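Local coordinates for protein PbICP-C (Plasmodium berghei, PDB 3PNR) that probably inhibits papain-like cysteine peptidases, gripping the enzyme with loops at one end of an immunoglobulin-like beta sandwich, at residues E84-K89 with V164-R169; L72-D77 with E98-T103; L55-E60 with K180-T185; L31-I36 with E43-S48. One frame throughout, in Å; residues are numbered along the deposited sequence.

Interaction 1: residues E84-K89 with V164-R169; sequences ENFPTK and VYSYYR
An edge-to-face aromatic pair, F86 on Y168, ties the loop after strand 68-75 to the end of strand 159-168. F86 presents its ring edge to one face of Y168, with ring centroids 4.9 Å apart and planes at 62°, and its CD2 lies 3.7 Å from Y168 CG. The same face also receives a CH-pi contact from F86 CB. Y168 holds CG between its backbone N and carbonyl carbon (chi1 74°), which turns the ring toward the loop. Its hydroxyl then donates to P87 O (OH to O 2.8 Å), in the carbonyl plane and on a lone pair, while P87 CD lies against the same hydroxyl. F86 CE2 comes within 3.6 Å of S166 OG, which is hydrogen-bonded with T179 OG1. Beneath this patch, L72 of strand 68-75 touches F86, P87 and S166, Y168 touches V70 of the same strand, and T179 of strand 178-186 meets F86.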
loop_
_atom_site.group_PDB
_atom_site.type_symbol
_atom_site.label_atom_id
_atom_site.label_comp_id
_atom_site.label_asym_id
_atom_site.label_seq_id
_atom_site.Cartn_x
_atom_site.Cartn_y
_atom_site.Cartn_z
ATOM N N GLU B 84 -19.568 -10.474 -0.445
ATOM C CA GLU B 84 -19.177 -11.871 -0.351
ATOM C C GLU B 84 -18.935 -12.442 -1.754
ATOM O O GLU B 84 -18.080 -13.310 -1.942
ATOM C CB GLU B 84 -20.283 -12.673 0.334
ATOM C CG GLU B 84 -19.789 -13.822 1.194
ATOM C CD GLU B 84 -19.705 -13.454 2.667
ATOM O OE1 GLU B 84 -20.295 -12.421 3.059
ATOM O OE2 GLU B 84 -19.057 -14.200 3.434
ATOM N N ASN B 85 -19.683 -11.938 -2.737
ATOM C CA ASN B 85 -19.675 -12.514 -4.080
ATOM C C ASN B 85 -18.896 -11.731 -5.126
ATOM O O ASN B 85 -18.948 -12.065 -6.315
ATOM C CB ASN B 85 -21.104 -12.715 -4.583
ATOM C CG ASN B 85 -21.838 -13.792 -3.820
ATOM O OD1 ASN B 85 -21.237 -14.770 -3.368
ATOM N ND2 ASN B 85 -23.151 -13.622 -3.671
ATOM N N PHE B 86 -18.188 -10.689 -4.697
ATOM C CA PHE B 86 -17.339 -9.942 -5.616
ATOM C C PHE B 86 -16.186 -10.812 -6.101
ATOM O O PHE B 86 -15.754 -11.734 -5.401
ATOM C CB PHE B 86 -16.761 -8.684 -4.961
ATOM C CG PHE B 86 -17.787 -7.655 -4.584
ATOM C CD1 PHE B 86 -19.106 -7.783 -4.985
ATOM C CD2 PHE B 86 -17.418 -6.535 -3.849
ATOM C CE1 PHE B 86 -20.046 -6.827 -4.640
ATOM C CE2 PHE B 86 -18.354 -5.570 -3.503
ATOM C CZ PHE B 86 -19.673 -5.719 -3.903
ATOM N N PRO B 87 -15.668 -10.499 -7.297
ATOM C CA PRO B 87 -14.513 -11.168 -7.911
ATOM C C PRO B 87 -13.238 -11.035 -7.069
ATOM O O PRO B 87 -12.864 -9.928 -6.669
ATOM C CB PRO B 87 -14.328 -10.410 -9.234
ATOM C CG PRO B 87 -15.573 -9.621 -9.441
ATOM C CD PRO B 87 -16.151 -9.361 -8.100
ATOM N N THR B 88 -12.571 -12.157 -6.813
ATOM C CA THR B 88 -11.289 -12.138 -6.112
ATOM C C THR B 88 -10.165 -11.855 -7.099
ATOM O O THR B 88 -9.016 -11.634 -6.708
ATOM C CB THR B 88 -11.004 -13.473 -5.404
ATOM O OG1 THR B 88 -11.101 -14.549 -6.345
ATOM C CG2 THR B 88 -11.991 -13.711 -4.277
ATOM N N LYS B 89 -10.509 -11.856 -8.380
ATOM C CA LYS B 89 -9.528 -11.684 -9.444
ATOM C C LYS B 89 -9.804 -10.463 -10.317
ATOM O O LYS B 89 -10.816 -9.773 -10.159
ATOM C CB LYS B 89 -9.456 -12.947 -10.310
ATOM C CG LYS B 89 -9.079 -14.192 -9.519
ATOM C CD LYS B 89 -9.013 -15.432 -10.396
ATOM C CE LYS B 89 -8.636 -16.659 -9.569
ATOM N NZ LYS B 89 -8.535 -17.899 -10.391
ATOM N N VAL B 164 -23.211 -0.500 -11.482
ATOM C CA VAL B 164 -22.633 -0.766 -10.163
ATOM C C VAL B 164 -21.104 -0.673 -10.105
ATOM O O VAL B 164 -20.387 -1.345 -10.847
ATOM C CB VAL B 164 -23.098 -2.117 -9.608
ATOM C CG1 VAL B 164 -22.544 -2.328 -8.213
ATOM C CG2 VAL B 164 -24.614 -2.178 -9.594
ATOM N N TYR B 165 -20.618 0.186 -9.221
ATOM C CA TYR B 165 -19.189 0.306 -8.974
ATOM C C TYR B 165 -18.916 -0.050 -7.528
ATOM O O TYR B 165 -19.763 0.163 -6.655
ATOM C CB TYR B 165 -18.728 1.738 -9.195
ATOM C CG TYR B 165 -18.879 2.249 -10.603
ATOM C CD1 TYR B 165 -17.948 1.924 -11.579
ATOM C CD2 TYR B 165 -19.938 3.080 -10.951
ATOM C CE1 TYR B 165 -18.072 2.399 -12.866
ATOM C CE2 TYR B 165 -20.071 3.565 -12.239
ATOM C CZ TYR B 165 -19.133 3.220 -13.193
ATOM O OH TYR B 165 -19.251 3.695 -14.477
ATOM N N SER B 166 -17.732 -0.574 -7.254
ATOM C CA SER B 166 -17.349 -0.753 -5.867
ATOM C C SER B 166 -15.861 -0.597 -5.657
ATOM O O SER B 166 -15.053 -0.975 -6.504
ATOM C CB SER B 166 -17.832 -2.096 -5.326
ATOM O OG SER B 166 -18.049 -2.007 -3.925
ATOM N N TYR B 167 -15.530 -0.013 -4.510
ATOM C CA TYR B 167 -14.171 0.153 -4.031
ATOM C C TYR B 167 -14.016 -0.903 -2.956
ATOM O O TYR B 167 -14.606 -0.792 -1.876
ATOM C CB TYR B 167 -14.042 1.548 -3.420
ATOM C CG TYR B 167 -12.634 2.065 -3.200
ATOM C CD1 TYR B 167 -11.725 2.142 -4.247
ATOM C CD2 TYR B 167 -12.230 2.522 -1.947
ATOM C CE1 TYR B 167 -10.441 2.635 -4.046
ATOM C CE2 TYR B 167 -10.959 3.017 -1.738
ATOM C CZ TYR B 167 -10.069 3.074 -2.789
ATOM O OH TYR B 167 -8.803 3.562 -2.581
ATOM N N TYR B 168 -13.252 -1.949 -3.258
ATOM C CA TYR B 168 -13.090 -3.055 -2.323
ATOM C C TYR B 168 -11.705 -3.688 -2.447
ATOM O O TYR B 168 -10.944 -3.360 -3.355
ATOM C CB TYR B 168 -14.208 -4.102 -2.507
ATOM C CG TYR B 168 -14.078 -4.967 -3.741
ATOM C CD1 TYR B 168 -14.446 -4.485 -4.997
ATOM C CD2 TYR B 168 -13.581 -6.262 -3.657
ATOM C CE1 TYR B 168 -14.319 -5.272 -6.132
ATOM C CE2 TYR B 168 -13.441 -7.059 -4.790
ATOM C CZ TYR B 168 -13.818 -6.560 -6.025
ATOM O OH TYR B 168 -13.694 -7.346 -7.157
ATOM N N ARG B 169 -11.380 -4.578 -1.513
ATOM C CA ARG B 169 -10.165 -5.378 -1.601
ATOM C C ARG B 169 -10.496 -6.785 -2.106
ATOM O O ARG B 169 -11.300 -7.498 -1.499
ATOM C CB ARG B 169 -9.484 -5.485 -0.232
ATOM C CG ARG B 169 -9.025 -4.177 0.375
ATOM C CD ARG B 169 -8.365 -4.429 1.721
ATOM N NE ARG B 169 -7.385 -3.405 2.081
ATOM C CZ ARG B 169 -6.692 -3.402 3.220
ATOM N NH1 ARG B 169 -6.872 -4.366 4.117
ATOM N NH2 ARG B 169 -5.820 -2.437 3.467
#

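Interaction 2: residues L72-D77 with E98-T103. With CD (cadmium ion), chain F.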
loop_
_atom_site.group_PDB
_atom_site.type_symbol
_atom_site.label_atom_id
_atom_site.label_comp_id
_atom_site.label_asym_id
_atom_site.label_seq_id
_atom_site.Cartn_x
_atom_site.Cartn_y
_atom_site.Cartn_z
ATOM N N LEU B 72 -18.773 -3.414 -11.667
ATOM C CA LEU B 72 -19.256 -4.746 -11.327
ATOM C C LEU B 72 -20.458 -5.210 -12.142
ATOM O O LEU B 72 -20.691 -6.411 -12.265
ATOM C CB LEU B 72 -19.576 -4.832 -9.831
ATOM C CG LEU B 72 -18.370 -4.879 -8.891
ATOM C CD1 LEU B 72 -18.843 -4.806 -7.452
ATOM C CD2 LEU B 72 -17.536 -6.135 -9.135
ATOM N N GLY B 73 -21.229 -4.276 -12.687
ATOM C CA GLY B 73 -22.388 -4.677 -13.462
ATOM C C GLY B 73 -23.335 -3.593 -13.934
ATOM O O GLY B 73 -23.392 -2.499 -13.365
ATOM N N ILE B 74 -24.067 -3.918 -15.001
ATOM C CA ILE B 74 -25.190 -3.125 -15.483
ATOM C C ILE B 74 -26.445 -3.988 -15.358
ATOM O O ILE B 74 -26.471 -5.115 -15.857
ATOM C CB ILE B 74 -25.002 -2.735 -16.963
ATOM C CG1 ILE B 74 -23.587 -2.218 -17.210
ATOM C CG2 ILE B 74 -26.017 -1.675 -17.369
ATOM C CD1 ILE B 74 -23.392 -0.760 -16.827
ATOM N N HIS B 75 -27.475 -3.479 -14.682
ATOM C CA HIS B 75 -28.710 -4.245 -14.483
ATOM C C HIS B 75 -29.963 -3.461 -14.871
ATOM O O HIS B 75 -29.994 -2.232 -14.790
ATOM C CB HIS B 75 -28.851 -4.698 -13.024
ATOM C CG HIS B 75 -27.630 -5.368 -12.474
ATOM N ND1 HIS B 75 -27.396 -6.720 -12.610
ATOM C CD2 HIS B 75 -26.577 -4.872 -11.783
ATOM C CE1 HIS B 75 -26.248 -7.027 -12.031
ATOM N NE2 HIS B 75 -25.731 -5.924 -11.523
ATOM N N LYS B 76 -30.997 -4.179 -15.290
ATOM C CA LYS B 76 -32.321 -3.580 -15.400
ATOM C C LYS B 76 -32.995 -3.704 -14.046
ATOM O O LYS B 76 -33.677 -2.783 -13.595
ATOM C CB LYS B 76 -33.152 -4.266 -16.483
ATOM C CG LYS B 76 -32.836 -3.788 -17.888
ATOM C CD LYS B 76 -33.030 -2.282 -18.004
ATOM C CE LYS B 76 -32.351 -1.718 -19.244
ATOM N NZ LYS B 76 -32.812 -2.389 -20.490
ATOM N N ASP B 77 -32.783 -4.846 -13.399
ATOM C CA ASP B 77 -33.254 -5.077 -12.035
ATOM C C ASP B 77 -32.456 -4.255 -11.027
ATOM O O ASP B 77 -31.237 -4.126 -11.146
ATOM C CB ASP B 77 -33.116 -6.560 -11.671
ATOM C CG ASP B 77 -31.676 -7.050 -11.753
ATOM O OD1 ASP B 77 -31.080 -6.930 -12.846
ATOM O OD2 ASP B 77 -31.142 -7.547 -10.732
ATOM N N GLU B 98 -26.029 -3.020 -27.074
ATOM C CA GLU B 98 -26.783 -2.205 -28.014
ATOM C C GLU B 98 -27.382 -0.991 -27.309
ATOM O O GLU B 98 -27.466 0.092 -27.886
ATOM C CB GLU B 98 -27.887 -3.033 -28.678
ATOM C CG GLU B 98 -28.859 -3.690 -27.699
ATOM C CD GLU B 98 -30.085 -4.276 -28.388
ATOM O OE1 GLU B 98 -29.989 -4.639 -29.581
ATOM O OE2 GLU B 98 -31.145 -4.374 -27.732
ATOM N N GLU B 99 -27.781 -1.179 -26.055
ATOM C CA GLU B 99 -28.468 -0.140 -25.295
ATOM C C GLU B 99 -27.516 0.837 -24.612
ATOM O O GLU B 99 -27.757 2.045 -24.602
ATOM C CB GLU B 99 -29.383 -0.773 -24.246
ATOM C CG GLU B 99 -30.324 -1.826 -24.800
ATOM C CD GLU B 99 -31.103 -2.535 -23.713
ATOM O OE1 GLU B 99 -30.504 -2.852 -22.662
ATOM O OE2 GLU B 99 -32.311 -2.778 -23.908
ATOM N N ILE B 100 -26.439 0.312 -24.037
ATOM C CA ILE B 100 -25.538 1.130 -23.229
ATOM C C ILE B 100 -24.101 0.614 -23.267
ATOM O O ILE B 100 -23.858 -0.561 -23.540
ATOM C CB ILE B 100 -26.017 1.181 -21.757
ATOM C CG1 ILE B 100 -25.249 2.245 -20.961
ATOM C CG2 ILE B 100 -25.905 -0.203 -21.112
ATOM C CD1 ILE B 100 -25.979 2.714 -19.702
ATOM N N SER B 101 -23.151 1.502 -22.995
ATOM C CA SER B 101 -21.756 1.093 -22.875
ATOM C C SER B 101 -21.055 1.799 -21.705
ATOM O O SER B 101 -21.101 3.032 -21.584
ATOM C CB SER B 101 -20.999 1.330 -24.185
ATOM O OG SER B 101 -20.639 2.692 -24.319
ATOM N N VAL B 102 -20.423 1.004 -20.842
ATOM C CA VAL B 102 -19.679 1.539 -19.703
ATOM C C VAL B 102 -18.314 0.860 -19.524
ATOM O O VAL B 102 -18.178 -0.362 -19.648
ATOM C CB VAL B 102 -20.491 1.469 -18.390
ATOM C CG1 VAL B 102 -19.960 2.491 -17.395
ATOM C CG2 VAL B 102 -21.977 1.713 -18.658
ATOM N N THR B 103 -17.302 1.667 -19.233
ATOM C CA THR B 103 -15.927 1.182 -19.173
ATOM C C THR B 103 -15.452 0.910 -17.748
ATOM O O THR B 103 -15.896 1.563 -16.804
ATOM C CB THR B 103 -14.981 2.201 -19.809
ATOM O OG1 THR B 103 -15.206 3.484 -19.212
ATOM C CG2 THR B 103 -15.235 2.292 -21.305
HETATM CD CD CD F . -29.301 -8.232 -12.534
HETATM O O HOH W 1 -27.798 -9.029 -14.392
#
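I74 meets I100 and V102 with its two branches. From CB, the methyl CG2 goes to I100 CG2, 4.0 Å away. The other branch leaves through CG1, set anti to the carbonyl carbon (chi1 -46°), and a bend at chi2 (-82°) swings CD1 over to V102, where it lies 3.4 Å from V102 CG2 and also near V102 CB. I74 thus spans two inward-pointing residues of strand 100-107, with F95 touching both I74 and I100. The contact joins the two sheets of the immunoglobulin-like sandwich: strand 68-75 is the outermost strand of the four-stranded sheet, and strand 100-107 lies in the facing one. The edge strand has a classic bulge where L72 and G73 together stand opposite V164. Where that strand gives way to loop, K76 bends back and sets NZ 3.2 Å from E99 OE1 in a salt bridge, approaching from above the carboxylate plane, 35° out of it; Y161 of strand 159-168 touches both side chains. H75 and D77 turn from strand 100-107 and bind a cadmium ion instead. The metal takes H75 ND1 at 2.4 Å, and the carboxylate of D77 chelates it with OD1 at 2.2 Å and OD2 at 2.7 Å. A water molecule, its oxygen 2.5 Å from the cadmium, is a further ligand.

Interaction 3: residues L55-E60 with K180-T185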
loop_
_atom_site.group_PDB
_atom_site.type_symbol
_atom_site.label_atom_id
_atom_site.label_comp_id
_atom_site.label_asym_id
_atom_site.label_seq_id
_atom_site.Cartn_x
_atom_site.Cartn_y
_atom_site.Cartn_z
ATOM N N LEU B 55 -21.329 10.546 -20.178
ATOM C CA LEU B 55 -21.270 10.814 -18.742
ATOM C C LEU B 55 -19.946 10.369 -18.116
ATOM O O LEU B 55 -19.541 9.208 -18.246
ATOM C CB LEU B 55 -22.445 10.141 -18.035
ATOM C CG LEU B 55 -22.453 10.142 -16.505
ATOM C CD1 LEU B 55 -22.412 11.564 -15.953
ATOM C CD2 LEU B 55 -23.667 9.376 -15.981
ATOM N N CYS B 56 -19.281 11.302 -17.437
ATOM C CA CYS B 56 -17.984 11.041 -16.817
ATOM C C CYS B 56 -18.137 10.749 -15.326
ATOM O O CYS B 56 -18.581 11.606 -14.557
ATOM C CB CYS B 56 -17.034 12.232 -17.006
ATOM S SG CYS B 56 -16.742 12.757 -18.724
ATOM N N ILE B 57 -17.779 9.533 -14.923
ATOM C CA ILE B 57 -17.752 9.185 -13.508
ATOM C C ILE B 57 -16.327 9.300 -12.961
ATOM O O ILE B 57 -15.420 8.575 -13.387
ATOM C CB ILE B 57 -18.310 7.774 -13.253
ATOM C CG1 ILE B 57 -19.696 7.629 -13.885
ATOM C CG2 ILE B 57 -18.407 7.508 -11.766
ATOM C CD1 ILE B 57 -20.798 8.362 -13.138
ATOM N N ASP B 58 -16.136 10.239 -12.038
ATOM C CA ASP B 58 -14.842 10.453 -11.394
ATOM C C ASP B 58 -14.811 9.758 -10.031
ATOM O O ASP B 58 -15.503 10.165 -9.086
ATOM C CB ASP B 58 -14.557 11.947 -11.227
ATOM C CG ASP B 58 -14.106 12.606 -12.520
ATOM O OD1 ASP B 58 -14.157 11.948 -13.584
ATOM O OD2 ASP B 58 -13.693 13.785 -12.463
ATOM N N LEU B 59 -13.997 8.709 -9.943
ATOM C CA LEU B 59 -13.935 7.863 -8.761
ATOM C C LEU B 59 -12.724 8.180 -7.884
ATOM O O LEU B 59 -11.573 8.123 -8.333
ATOM C CB LEU B 59 -13.915 6.399 -9.188
ATOM C CG LEU B 59 -15.148 5.948 -9.965
ATOM C CD1 LEU B 59 -14.825 4.778 -10.887
ATOM C CD2 LEU B 59 -16.266 5.604 -8.996
ATOM N N GLU B 60 -12.996 8.507 -6.626
ATOM C CA GLU B 60 -11.956 8.945 -5.703
ATOM C C GLU B 60 -11.569 7.866 -4.692
ATOM O O GLU B 60 -12.410 7.087 -4.234
ATOM C CB GLU B 60 -12.406 10.209 -4.966
ATOM C CG GLU B 60 -11.273 10.960 -4.297
ATOM C CD GLU B 60 -10.265 11.486 -5.300
ATOM O OE1 GLU B 60 -10.680 11.859 -6.421
ATOM O OE2 GLU B 60 -9.062 11.528 -4.965
ATOM N N LYS B 180 -21.098 1.924 -5.132
ATOM C CA LYS B 180 -21.841 3.012 -5.763
ATOM C C LYS B 180 -22.729 2.505 -6.896
ATOM O O LYS B 180 -22.232 2.055 -7.930
ATOM C CB LYS B 180 -20.904 4.088 -6.311
ATOM C CG LYS B 180 -19.890 4.637 -5.316
ATOM C CD LYS B 180 -20.520 5.141 -4.025
ATOM C CE LYS B 180 -19.530 6.011 -3.252
ATOM N NZ LYS B 180 -19.650 5.826 -1.776
ATOM N N ILE B 181 -24.042 2.577 -6.688
ATOM C CA ILE B 181 -25.009 2.327 -7.751
ATOM C C ILE B 181 -25.427 3.634 -8.415
ATOM O O ILE B 181 -25.935 4.539 -7.759
ATOM C CB ILE B 181 -26.275 1.677 -7.207
ATOM C CG1 ILE B 181 -25.920 0.450 -6.366
ATOM C CG2 ILE B 181 -27.231 1.346 -8.360
ATOM C CD1 ILE B 181 -26.857 0.222 -5.207
ATOM N N ILE B 182 -25.203 3.732 -9.718
ATOM C CA ILE B 182 -25.707 4.858 -10.488
ATOM C C ILE B 182 -26.997 4.428 -11.158
ATOM O O ILE B 182 -27.016 3.450 -11.913
ATOM C CB ILE B 182 -24.725 5.295 -11.582
ATOM C CG1 ILE B 182 -23.305 5.355 -11.026
ATOM C CG2 ILE B 182 -25.149 6.631 -12.166
ATOM C CD1 ILE B 182 -23.232 5.999 -9.671
ATOM N N TYR B 183 -28.078 5.144 -10.864
ATOM C CA TYR B 183 -29.353 4.894 -11.522
ATOM C C TYR B 183 -29.546 5.882 -12.670
ATOM O O TYR B 183 -29.994 7.009 -12.467
ATOM C CB TYR B 183 -30.510 4.979 -10.533
ATOM C CG TYR B 183 -31.825 4.596 -11.157
ATOM C CD1 TYR B 183 -32.029 3.315 -11.655
ATOM C CD2 TYR B 183 -32.859 5.515 -11.261
ATOM C CE1 TYR B 183 -33.229 2.957 -12.235
ATOM C CE2 TYR B 183 -34.065 5.168 -11.838
ATOM C CZ TYR B 183 -34.247 3.888 -12.324
ATOM O OH TYR B 183 -35.450 3.540 -12.900
ATOM N N VAL B 184 -29.190 5.443 -13.872
ATOM C CA VAL B 184 -29.188 6.302 -15.050
ATOM C C VAL B 184 -30.431 6.099 -15.917
ATOM O O VAL B 184 -30.839 4.968 -16.196
ATOM C CB VAL B 184 -27.933 6.051 -15.909
ATOM C CG1 VAL B 184 -28.027 6.806 -17.230
ATOM C CG2 VAL B 184 -26.679 6.444 -15.144
ATOM N N THR B 185 -31.034 7.207 -16.337
ATOM C CA THR B 185 -32.179 7.162 -17.241
ATOM C C THR B 185 -31.788 7.727 -18.604
ATOM O O THR B 185 -31.448 8.905 -18.719
ATOM C CB THR B 185 -33.375 7.961 -16.685
ATOM O OG1 THR B 185 -33.096 9.363 -16.777
ATOM C CG2 THR B 185 -33.644 7.592 -15.226
#
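I57 and I182 both carry CG1 anti to their carbonyl carbons (chi1 -53° and -45°), whereas L55 sets CG anti to its backbone N (chi1 172°), and these choices send the branches inward to meet across the middle of the beta sandwich. Strand 54-62 belongs to one sheet and strand 178-186 to the other. The two run in opposite directions, pairing L55 with V184 and I57 with I182; the CA atoms of I57 and I182 lie 9.5 Å apart. That spacing belongs to sheets facing each other, and no hydrogen bond crosses between the segments, so the contact is purely apolar. Alternate residues of each strand face the interior. L31 and I153 flank I57 within its own sheet; around I182 gather I45 and Y165 of its sheet and L33 of the opposing one. Toward one end K180 leaves the apolar row, its NZ forming a salt bridge with E43 OE1. Along strand 54-62 the methyls of neighbouring inward residues also meet, L55 CD2 lying 4.2 Å from I57 CD1. Across the interface, I57 CD1 stands 4.4 Å from I182 CG1, and L55 CD2 is 4.3 Å from V184 CG2.

Interaction 4: residues L31-I36 with E43-S48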
loop_
_atom_site.group_PDB
_atom_site.type_symbol
_atom_site.label_atom_id
_atom_site.label_comp_id
_atom_site.label_asym_id
_atom_site.label_seq_id
_atom_site.Cartn_x
_atom_site.Cartn_y
_atom_site.Cartn_z
ATOM N N LEU B 31 -19.700 13.378 -13.078
ATOM C CA LEU B 31 -20.108 13.072 -11.706
ATOM C C LEU B 31 -18.970 12.446 -10.886
ATOM O O LEU B 31 -18.472 11.370 -11.228
ATOM C CB LEU B 31 -21.300 12.119 -11.732
ATOM C CG LEU B 31 -21.871 11.672 -10.390
ATOM C CD1 LEU B 31 -22.618 12.820 -9.725
ATOM C CD2 LEU B 31 -22.785 10.471 -10.588
ATOM N N LYS B 32 -18.574 13.104 -9.796
ATOM C CA LYS B 32 -17.450 12.622 -8.981
ATOM C C LYS B 32 -17.847 12.055 -7.608
ATOM O O LYS B 32 -18.427 12.754 -6.777
ATOM C CB LYS B 32 -16.378 13.708 -8.820
ATOM C CG LYS B 32 -16.679 14.770 -7.772
ATOM C CD LYS B 32 -15.464 15.688 -7.576
ATOM C CE LYS B 32 -15.737 16.810 -6.577
ATOM N NZ LYS B 32 -14.606 17.781 -6.509
ATOM N N LEU B 33 -17.509 10.784 -7.384
ATOM C CA LEU B 33 -17.798 10.088 -6.129
ATOM C C LEU B 33 -16.509 9.519 -5.535
ATOM O O LEU B 33 -15.557 9.256 -6.266
ATOM C CB LEU B 33 -18.795 8.955 -6.378
ATOM C CG LEU B 33 -20.010 9.313 -7.243
ATOM C CD1 LEU B 33 -21.003 8.166 -7.289
ATOM C CD2 LEU B 33 -20.689 10.574 -6.731
ATOM N N GLY B 34 -16.459 9.323 -4.221
ATOM C CA GLY B 34 -17.542 9.621 -3.305
ATOM C C GLY B 34 -17.042 9.274 -1.913
ATOM O O GLY B 34 -16.328 8.286 -1.750
ATOM N N ASN B 35 -17.402 10.082 -0.917
ATOM C CA ASN B 35 -16.894 9.925 0.451
ATOM C C ASN B 35 -16.712 8.478 0.899
ATOM O O ASN B 35 -17.687 7.751 1.089
ATOM C CB ASN B 35 -17.783 10.667 1.452
ATOM C CG ASN B 35 -17.623 12.176 1.369
ATOM O OD1 ASN B 35 -17.191 12.713 0.345
ATOM N ND2 ASN B 35 -17.974 12.870 2.451
ATOM N N ILE B 36 -15.457 8.073 1.076
ATOM C CA ILE B 36 -15.141 6.698 1.460
ATOM C C ILE B 36 -15.159 6.489 2.974
ATOM O O ILE B 36 -14.608 7.283 3.733
ATOM C CB ILE B 36 -13.777 6.244 0.900
ATOM C CG1 ILE B 36 -13.866 6.027 -0.615
ATOM C CG2 ILE B 36 -13.310 4.977 1.595
ATOM C CD1 ILE B 36 -15.067 5.226 -1.048
ATOM N N GLU B 43 -24.495 3.301 -1.846
ATOM C CA GLU B 43 -24.915 4.664 -2.155
ATOM C C GLU B 43 -25.473 4.720 -3.567
ATOM O O GLU B 43 -24.721 4.691 -4.539
ATOM C CB GLU B 43 -23.748 5.650 -2.003
ATOM C CG GLU B 43 -24.102 7.119 -2.270
ATOM C CD GLU B 43 -22.895 8.052 -2.179
ATOM O OE1 GLU B 43 -21.776 7.557 -1.934
ATOM O OE2 GLU B 43 -23.056 9.282 -2.354
ATOM N N THR B 44 -26.794 4.782 -3.686
ATOM C CA THR B 44 -27.399 4.966 -4.999
ATOM C C THR B 44 -27.465 6.449 -5.330
ATOM O O THR B 44 -27.590 7.297 -4.446
ATOM C CB THR B 44 -28.800 4.349 -5.110
ATOM O OG1 THR B 44 -28.748 2.967 -4.744
ATOM C CG2 THR B 44 -29.300 4.457 -6.546
ATOM N N ILE B 45 -27.363 6.755 -6.616
ATOM C CA ILE B 45 -27.370 8.135 -7.066
ATOM C C ILE B 45 -27.897 8.210 -8.493
ATOM O O ILE B 45 -27.304 7.657 -9.423
ATOM C CB ILE B 45 -25.972 8.769 -6.955
ATOM C CG1 ILE B 45 -25.927 10.097 -7.711
ATOM C CG2 ILE B 45 -24.914 7.820 -7.483
ATOM C CD1 ILE B 45 -24.609 10.832 -7.569
ATOM N N THR B 46 -29.025 8.895 -8.650
ATOM C CA THR B 46 -29.728 8.967 -9.926
ATOM C C THR B 46 -29.145 10.022 -10.867
ATOM O O THR B 46 -28.666 11.071 -10.434
ATOM C CB THR B 46 -31.231 9.235 -9.710
ATOM O OG1 THR B 46 -31.412 10.527 -9.113
ATOM C CG2 THR B 46 -31.830 8.168 -8.795
ATOM N N GLN B 47 -29.186 9.721 -12.161
ATOM C CA GLN B 47 -28.694 10.635 -13.182
ATOM C C GLN B 47 -29.519 10.559 -14.463
ATOM O O GLN B 47 -29.648 9.494 -15.071
ATOM C CB GLN B 47 -27.224 10.352 -13.486
ATOM C CG GLN B 47 -26.277 10.962 -12.477
ATOM C CD GLN B 47 -26.376 12.470 -12.448
ATOM O OE1 GLN B 47 -26.495 13.116 -13.492
ATOM N NE2 GLN B 47 -26.333 13.044 -11.252
ATOM N N SER B 48 -30.073 11.700 -14.862
ATOM C CA SER B 48 -30.842 11.803 -16.098
ATOM C C SER B 48 -29.926 12.117 -17.277
ATOM O O SER B 48 -29.032 12.956 -17.170
ATOM C CB SER B 48 -31.919 12.883 -15.961
ATOM O OG SER B 48 -31.388 14.063 -15.378
#
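I45 reaches tip to tip against L31 and L33, and this cluster of three side chains is the dense part of the contact. It closes one lateral margin of the beta sandwich: strand 29-33 is the outermost strand of one sheet and strand 41-49 that of the other, and the axes of residues 31-33 and 43-48 approach to 10.7 Å, antiparallel at 175°. The I45 chain is fully extended, with CG1 anti to the backbone N (chi1 167°), and so drives CD1 between the two methyls of L31, 3.5 Å from L31 CD1 and 3.5 Å from L31 CD2. Its CG2 branch turns instead to L33, 3.9 Å from L33 CD1, while L33 CD2 adds a further contact to I45 CD1. L33 is buried here, whereas L31 and I45 remain partly exposed. Outside this group the packing thins, and the outward-facing residues of both strands are exposed to solvent. Past L33 the chain leaves the sheet through a cis peptide bond before G34, and E43, though it points inward, stays beyond close contact. At the other end Q47, bent at chi2 (-62°), crosses L31 obliquely with its aliphatic part, Q47 CG lying 4.0 Å from L31 CD2.

All four contacts belong to one sandwich but sit at different depths. Interaction 3 is the buried centre and interaction 4 its partly exposed lateral margin; both join the two sheets by apolar contacts, without a hydrogen bond between their segments, and they touch, with I182 CD1 against I45 CG2. Interaction 2 also bridges the sheets, on the opposite margin, where isoleucine and valine packing gives way to a salt bridge and a metal site. Interaction 1, partly buried, differs in pinning a more exposed loop to buried strand residues, through aromatic and hydrogen-bond chemistry. It is joined to interaction 2 by backbone pairing of V164 with L72 and G73, and to interaction 3 through Y165.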